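Local coordinates for stomatin operon partner protein (Pyrococcus horikoshii OT3, PDB 3WWV), which is a membrane-bound serine protease that cleaves preferentially near hydrophobic or aromatic residues, represented here by its C-terminal OB-fold domain, at the interface of chains A and B. Sequence-based numbering; all coordinates share one arbitrary frame. Chains: chain A/B, Stomatin operon partner protein.

The interface of chains A and B. Residues chain A 7-8, 11-12, 52-53; chain B 39-40, 53, 63, 66.
The short N-terminal helix 7-10 of one OB-fold domain and the residues just after it pack on barrel strands and the loop after strand 32-38 of the other, where A:Glu8 and A:Ile11 meet B:Phe40. This patch is part of a two-fold symmetric interface. The protein is a homodimer, and this pairing may contribute to its assembly, though the structure alone does not show that. The backbone of A:Glu8 lies over one face of the B:Phe40 ring, with CA 3.8 Å from the ring centroid in a CH-pi contact. Its CG is anti to the backbone N (chi1 -165°), and the extended chain runs back along the ring. The carboxylate ends near B:Phe40 CB, its plane almost parallel to the ring (5° apart). B:Lys39 CG covers the opposite face, so the ring is held between its own neighbour and the partner helix. A:Ile11 works with both branches. CD1 reaches B:Phe40 CZ at 3.6 Å and also touches the CE methylene of B:Lys39. CG2 branches off at about a right angle to that arm and meets B:Val53 CG1 at 3.7 Å, and B:Val63 CG1. Near the two-fold axis the A:Val53 and B:Val53 residues meet, each CB 3.4 Å from the carbonyl O of the other. The B:Arg66 chain bends at chi2 (-87°) and brings its guanidinium NH2 to A:Ile11 O, a 2.8 Å hydrogen bond with the donor tilted out of the carbonyl plane. The NE bond to the same oxygen is weak. Water 1 links the B:Lys39 side-chain amine NZ to A:Val53 O. Water 2 bridges B:Arg66 N and A:Gly12 O, at 3.0 Å from each.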
loop_
_atom_site.group_PDB
_atom_site.type_symbol
_atom_site.label_atom_id
_atom_site.label_comp_id
_atom_site.label_asym_id
_atom_site.label_seq_id
_atom_site.Cartn_x
_atom_site.Cartn_y
_atom_site.Cartn_z
ATOM N N LYS A 7 0.955 -12.349 2.459
ATOM C CA LYS A 7 1.023 -10.912 2.191
ATOM C C LYS A 7 0.244 -10.518 0.938
ATOM O O LYS A 7 -0.367 -9.448 0.878
ATOM C CB LYS A 7 2.478 -10.469 2.047
ATOM C CG LYS A 7 3.273 -10.482 3.336
ATOM C CD LYS A 7 4.572 -9.723 3.151
ATOM C CE LYS A 7 5.450 -9.825 4.386
ATOM N NZ LYS A 7 6.708 -9.047 4.212
ATOM N N GLU A 8 0.268 -11.398 -0.054
ATOM C CA GLU A 8 -0.337 -11.127 -1.342
ATOM C C GLU A 8 -1.846 -10.914 -1.229
ATOM O O GLU A 8 -2.422 -10.134 -1.977
ATOM C CB GLU A 8 -0.017 -12.263 -2.309
ATOM C CG GLU A 8 -0.280 -11.912 -3.762
ATOM C CD GLU A 8 0.414 -12.847 -4.736
ATOM O OE1 GLU A 8 0.070 -12.792 -5.937
ATOM O OE2 GLU A 8 1.300 -13.628 -4.312
ATOM N N ILE A 11 -2.267 -7.186 1.084
ATOM C CA ILE A 11 -1.660 -5.934 0.673
ATOM C C ILE A 11 -2.489 -5.244 -0.421
ATOM O O ILE A 11 -2.892 -5.861 -1.409
ATOM C CB ILE A 11 -0.164 -6.126 0.306
ATOM C CG1 ILE A 11 0.626 -6.457 1.576
ATOM C CG2 ILE A 11 0.412 -4.869 -0.333
ATOM C CD1 ILE A 11 2.082 -6.806 1.350
ATOM N N GLY A 12 -2.776 -3.963 -0.213
ATOM C CA GLY A 12 -3.588 -3.203 -1.158
ATOM C C GLY A 12 -5.038 -3.043 -0.755
ATOM O O GLY A 12 -5.721 -2.167 -1.274
ATOM N N VAL A 52 -3.833 -1.199 3.318
ATOM C CA VAL A 52 -2.837 -2.181 3.764
ATOM C C VAL A 52 -1.608 -2.150 2.841
ATOM O O VAL A 52 -1.739 -2.394 1.645
ATOM C CB VAL A 52 -3.421 -3.619 3.845
ATOM C CG1 VAL A 52 -2.428 -4.568 4.506
ATOM C CG2 VAL A 52 -4.750 -3.638 4.597
ATOM N N VAL A 53 -0.429 -1.852 3.390
ATOM C CA VAL A 53 0.781 -1.672 2.569
ATOM C C VAL A 53 1.841 -2.756 2.769
ATOM O O VAL A 53 2.720 -2.940 1.913
ATOM C CB VAL A 53 1.420 -0.265 2.732
ATOM C CG1 VAL A 53 0.449 0.822 2.278
ATOM C CG2 VAL A 53 1.879 -0.013 4.166
ATOM N N LYS B 39 5.431 -5.798 -6.385
ATOM C CA LYS B 39 5.848 -6.546 -5.198
ATOM C C LYS B 39 5.795 -8.067 -5.359
ATOM O O LYS B 39 6.722 -8.752 -4.943
ATOM C CB LYS B 39 5.059 -6.132 -3.963
ATOM C CG LYS B 39 5.708 -6.630 -2.676
ATOM C CD LYS B 39 4.969 -6.163 -1.443
ATOM C CE LYS B 39 5.460 -6.933 -0.234
ATOM N NZ LYS B 39 6.763 -6.425 0.268
ATOM N N PHE B 40 4.725 -8.593 -5.953
ATOM C CA PHE B 40 4.578 -10.050 -6.072
ATOM C C PHE B 40 4.492 -10.488 -7.514
ATOM O O PHE B 40 5.183 -11.431 -7.917
ATOM C CB PHE B 40 3.300 -10.554 -5.403
ATOM C CG PHE B 40 3.062 -10.007 -4.045
ATOM C CD1 PHE B 40 3.691 -10.566 -2.941
ATOM C CD2 PHE B 40 2.171 -8.956 -3.863
ATOM C CE1 PHE B 40 3.451 -10.069 -1.676
ATOM C CE2 PHE B 40 1.922 -8.460 -2.603
ATOM C CZ PHE B 40 2.568 -9.011 -1.511
ATOM N N VAL B 53 3.022 0.823 -2.301
ATOM C CA VAL B 53 3.003 0.171 -0.980
ATOM C C VAL B 53 4.303 0.319 -0.189
ATOM O O VAL B 53 4.312 0.150 1.041
ATOM C CB VAL B 53 2.587 -1.325 -1.048
ATOM C CG1 VAL B 53 1.170 -1.464 -1.598
ATOM C CG2 VAL B 53 3.570 -2.149 -1.877
ATOM N N VAL B 63 1.591 -2.743 -5.977
ATOM C CA VAL B 63 0.720 -3.870 -6.333
ATOM C C VAL B 63 -0.312 -3.314 -7.311
ATOM O O VAL B 63 -0.537 -2.099 -7.331
ATOM C CB VAL B 63 0.005 -4.504 -5.099
ATOM C CG1 VAL B 63 1.022 -5.124 -4.142
ATOM C CG2 VAL B 63 -0.868 -3.492 -4.364
ATOM N N ARG B 66 -6.648 -3.056 -6.322
ATOM C CA ARG B 66 -7.701 -4.050 -6.089
ATOM C C ARG B 66 -9.041 -3.678 -6.731
ATOM O O ARG B 66 -9.419 -2.502 -6.774
ATOM C CB ARG B 66 -7.888 -4.294 -4.596
ATOM C CG ARG B 66 -6.648 -4.827 -3.897
ATOM C CD ARG B 66 -6.562 -6.340 -3.979
ATOM N NE ARG B 66 -5.424 -6.814 -3.204
ATOM C CZ ARG B 66 -5.375 -7.962 -2.536
ATOM N NH1 ARG B 66 -6.410 -8.796 -2.525
ATOM N NH2 ARG B 66 -4.272 -8.275 -1.875
HETATM O O HOH W 1 5.385 -3.832 1.107
HETATM O O HOH W 2 -5.195 -1.582 -4.138
HETATM O O HOH W 3 7.355 -7.228 2.503
#